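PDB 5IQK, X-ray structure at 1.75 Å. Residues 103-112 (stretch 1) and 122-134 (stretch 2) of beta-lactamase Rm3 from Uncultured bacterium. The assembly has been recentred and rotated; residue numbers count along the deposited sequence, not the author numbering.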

# COMPACT_ATOMS: atom_id res chain seq x y z
N ALA A 103 6.14 -9.67 -6.05
CA ALA A 103 5.87 -9.55 -4.62
C ALA A 103 5.47 -10.91 -4.02
O ALA A 103 5.81 -11.23 -2.89
N ALA A 104 4.75 -11.71 -4.80
CA ALA A 104 4.27 -13.00 -4.31
C ALA A 104 5.42 -13.93 -3.96
O ALA A 104 5.30 -14.80 -3.09
N LEU A 105 6.53 -13.77 -4.67
CA LEU A 105 7.73 -14.53 -4.35
C LEU A 105 8.23 -14.15 -2.96
O LEU A 105 8.61 -15.02 -2.18
N ASP A 106 8.25 -12.85 -2.66
CA ASP A 106 8.63 -12.40 -1.32
C ASP A 106 7.67 -12.95 -0.26
O ASP A 106 8.10 -13.48 0.76
N LEU A 107 6.37 -12.80 -0.51
CA LEU A 107 5.35 -13.23 0.45
C LEU A 107 5.45 -14.71 0.76
O LEU A 107 5.33 -15.12 1.92
N ALA A 108 5.69 -15.52 -0.27
CA ALA A 108 5.74 -16.97 -0.12
C ALA A 108 6.92 -17.44 0.74
O ALA A 108 6.82 -18.47 1.42
N SER A 109 8.01 -16.69 0.74
CA SER A 109 9.19 -17.10 1.49
C SER A 109 9.37 -16.26 2.75
O SER A 109 10.16 -16.60 3.62
N GLY A 110 8.62 -15.17 2.84
CA GLY A 110 8.73 -14.26 3.97
C GLY A 110 10.02 -13.46 3.94
O GLY A 110 10.48 -12.96 4.97
N GLU A 111 10.60 -13.31 2.75
CA GLU A 111 11.81 -12.50 2.60
C GLU A 111 12.04 -12.12 1.15
O GLU A 111 11.61 -12.82 0.23
N VAL A 112 12.70 -10.98 0.94
CA VAL A 112 12.84 -10.47 -0.40
C VAL A 112 14.04 -11.11 -1.08
O VAL A 112 14.90 -11.71 -0.43
N LEU A 122 16.55 -6.42 5.69
CA LEU A 122 15.25 -6.49 6.38
C LEU A 122 15.08 -7.86 7.03
O LEU A 122 15.62 -8.86 6.55
N PRO A 123 14.32 -7.93 8.14
CA PRO A 123 14.10 -9.23 8.79
C PRO A 123 13.18 -10.13 7.98
O PRO A 123 12.40 -9.62 7.16
N LYS A 124 13.25 -11.44 8.20
CA LYS A 124 12.26 -12.35 7.63
C LYS A 124 10.91 -12.11 8.31
O LYS A 124 10.87 -11.62 9.44
N TYR A 125 9.82 -12.46 7.64
CA TYR A 125 8.48 -12.34 8.23
C TYR A 125 7.64 -13.60 7.92
O TYR A 125 8.05 -14.44 7.11
N PRO A 126 6.47 -13.76 8.58
CA PRO A 126 5.70 -14.98 8.36
C PRO A 126 5.27 -15.19 6.91
O PRO A 126 4.65 -14.31 6.32
N PRO A 127 5.61 -16.35 6.33
CA PRO A 127 5.25 -16.62 4.93
C PRO A 127 3.74 -16.67 4.71
O PRO A 127 3.00 -17.17 5.56
N VAL A 128 3.29 -16.17 3.56
CA VAL A 128 1.88 -16.20 3.23
C VAL A 128 1.62 -17.47 2.44
O VAL A 128 2.30 -17.74 1.45
N LYS A 129 0.64 -18.23 2.91
CA LYS A 129 0.38 -19.58 2.44
C LYS A 129 -0.33 -19.63 1.08
O LYS A 129 0.10 -20.33 0.17
N ASP A 130 -1.43 -18.89 0.95
CA ASP A 130 -2.30 -19.00 -0.22
C ASP A 130 -2.47 -17.68 -0.95
O ASP A 130 -2.88 -16.68 -0.35
N MET A 131 -2.15 -17.66 -2.24
CA MET A 131 -2.10 -16.41 -2.99
C MET A 131 -2.67 -16.46 -4.40
O MET A 131 -2.74 -17.51 -5.01
N ARG A 132 -3.08 -15.30 -4.90
CA ARG A 132 -3.48 -15.15 -6.30
C ARG A 132 -2.62 -14.08 -6.95
O ARG A 132 -2.40 -13.03 -6.37
N LEU A 133 -2.14 -14.34 -8.16
CA LEU A 133 -1.26 -13.35 -8.78
C LEU A 133 -2.07 -12.21 -9.39
O LEU A 133 -3.06 -12.44 -10.10
N ALA A 134 -1.64 -10.98 -9.11
CA ALA A 134 -2.26 -9.78 -9.65
C ALA A 134 -1.33 -9.13 -10.67
O ALA A 134 -0.28 -8.60 -10.32

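Packing of residues 103-112 against 122-134 in beta-lactamase Rm3. The end of helix 103-109 and the loop after it lie along a second segment that includes strand 131-133; helix and strand run nearly antiparallel (167°), their axes 9.7 Å apart at closest approach, and the two stretches together bury 647 Å². At the strand end the bump is Met131, whose CB points toward the helix. Its m, t, m rotamer lays the thioether along the helix surface: SD rests 3.6 Å from Leu107 CB and 4.0 Å from Ala104 CB, while CE reaches 3.3 Å from Ala104 O and 3.7 Å from Ala108 CB. The short alanine side chains leave the shallow hollow that this long chain fills. Ala104 CB, itself directed toward the strand, also meets Leu133, whose m, t rotamer brings CD2 to 3.6 Å from that methyl.

Leu107 (m, p) sets off sideways and spreads between several neighbours. Its CG lies 4.0 Å from CG2 of Val128 (chi1 t), and its CD1 3.6 Å from Tyr125 OH. Beside this apolar patch the backbones are tied together: Val128 N donates to Leu107 O at 2.8 Å, almost linearly, and Pro127 CA approaches the same Leu107 O at 3.4 Å in a CA-H...O contact. The Pro127 ring, C-gamma exo, covers the helix end, with its CB 3.4 Å from Ala108 O.

The backbones come closest at Gly110, whose CA lies 4.3 Å from Pro127 CA; the glycine leaves the helix with positive phi. Tyr125 starts sideways, but chi1 p (59°) and chi2 83° bring its ring back across the other stretch, so that Gly110 CA sits over the face, 3.8 Å from the ring centroid in a CH-pi contact. Gly110 CA also lies 3.2 Å from Tyr125 O; an ideal CB on Gly110 would fall 2.0 Å from Tyr125 O, a clash, so the bare glycine lets the chains close in. Tyr125 N donates to Gly110 O at 2.8 Å. Tyr125 OH stands 3.7 Å from Asp106 CB and is hydrogen-bonded elsewhere in the structure.

At the outer margin, Glu111 (chi1 p, chi2 t) extends beside Lys124 (m, t, t, t): OE1 of Glu111 packs 3.5 Å from Lys124 CE, but OE2 of Glu111 stays 4.0 Å from Lys124 NZ, beyond a salt bridge. Two waters bridge the stretches. Water 1 donates to Ser109 O and Tyr125 O, each 2.9 Å from its oxygen; water 2 donates to Pro123 O at 2.5 Å and weakly to Gly110 O at 3.4 Å.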

# COMPACT_ATOMS: atom_id res chain seq x y z
CB ALA A 103 4.78 -8.51 -4.34
CB ALA A 104 3.36 -13.67 -5.33
CB LEU A 105 8.82 -14.31 -5.39
CG LEU A 105 8.57 -14.87 -6.79
CD1 LEU A 105 9.69 -14.42 -7.71
CD2 LEU A 105 8.47 -16.38 -6.74
CB ASP A 106 8.64 -10.86 -1.21
CG ASP A 106 9.56 -10.20 -2.21
OD1 ASP A 106 10.44 -10.87 -2.77
OD2 ASP A 106 9.40 -8.98 -2.42
CB LEU A 107 3.95 -12.90 -0.07
CG LEU A 107 3.38 -11.53 0.27
CD1 LEU A 107 4.31 -10.38 -0.17
CD2 LEU A 107 2.00 -11.39 -0.36
CB ALA A 108 5.79 -17.64 -1.50
CB SER A 109 10.44 -16.99 0.62
OG SER A 109 10.67 -15.64 0.24
CB GLU A 111 13.04 -13.22 3.15
CG GLU A 111 13.37 -14.51 2.45
CD GLU A 111 14.45 -15.28 3.17
OE1 GLU A 111 15.44 -14.65 3.61
OE2 GLU A 111 14.31 -16.52 3.31
CB VAL A 112 12.97 -8.95 -0.41
CG1 VAL A 112 11.76 -8.31 0.29
CG2 VAL A 112 14.27 -8.54 0.29
CB LEU A 122 14.10 -6.20 5.40
CG LEU A 122 13.94 -4.76 4.89
CD1 LEU A 122 12.87 -4.66 3.81
CD2 LEU A 122 13.65 -3.80 6.03
CB PRO A 123 13.43 -8.86 10.12
CG PRO A 123 13.60 -7.37 10.28
CD PRO A 123 13.69 -6.83 8.88
CB LYS A 124 12.68 -13.81 7.81
CG LYS A 124 14.00 -14.16 7.15
CD LYS A 124 14.41 -15.61 7.41
CE LYS A 124 15.82 -15.87 6.88
NZ LYS A 124 16.16 -17.32 6.80
CB TYR A 125 7.78 -11.06 7.74
CG TYR A 125 7.59 -10.93 6.23
CD1 TYR A 125 6.51 -11.54 5.59
CD2 TYR A 125 8.45 -10.15 5.47
CE1 TYR A 125 6.32 -11.41 4.21
CE2 TYR A 125 8.28 -10.01 4.10
CZ TYR A 125 7.21 -10.64 3.47
OH TYR A 125 7.03 -10.49 2.11
CB PRO A 126 4.48 -14.79 9.27
CG PRO A 126 4.98 -13.91 10.36
CD PRO A 126 5.90 -12.95 9.68
CB PRO A 127 5.89 -18.00 4.67
CG PRO A 127 6.98 -18.11 5.70
CD PRO A 127 6.40 -17.44 6.92
CB VAL A 128 1.44 -14.98 2.41
CG1 VAL A 128 -0.04 -15.09 2.08
CG2 VAL A 128 1.73 -13.70 3.19
CB LYS A 129 -0.43 -20.31 3.53
CG LYS A 129 -0.41 -21.83 3.49
CD LYS A 129 -1.40 -22.40 4.52
CE LYS A 129 -1.14 -23.88 4.80
NZ LYS A 129 -2.24 -24.55 5.55
CB ASP A 130 -3.66 -19.56 0.19
CG ASP A 130 -3.54 -20.93 0.82
OD1 ASP A 130 -2.95 -21.83 0.18
OD2 ASP A 130 -4.03 -21.11 1.96
CB MET A 131 -0.66 -15.92 -3.06
CG MET A 131 -0.13 -15.43 -1.73
SD MET A 131 1.50 -14.74 -1.95
CE MET A 131 2.47 -16.23 -2.17
CB ARG A 132 -4.97 -14.79 -6.41
CG ARG A 132 -5.90 -15.85 -5.86
CD ARG A 132 -5.63 -17.19 -6.53
NE ARG A 132 -6.42 -18.28 -5.96
CZ ARG A 132 -7.65 -18.60 -6.35
NH1 ARG A 132 -8.24 -17.90 -7.31
NH2 ARG A 132 -8.28 -19.62 -5.78
CB LEU A 133 -0.40 -14.03 -9.84
CG LEU A 133 0.53 -15.10 -9.27
CD1 LEU A 133 1.41 -15.70 -10.36
CD2 LEU A 133 1.39 -14.51 -8.17
CB ALA A 134 -2.58 -8.79 -8.53
O HOH W 1 10.21 -16.34 6.47
O HOH W 2 11.76 -9.84 4.77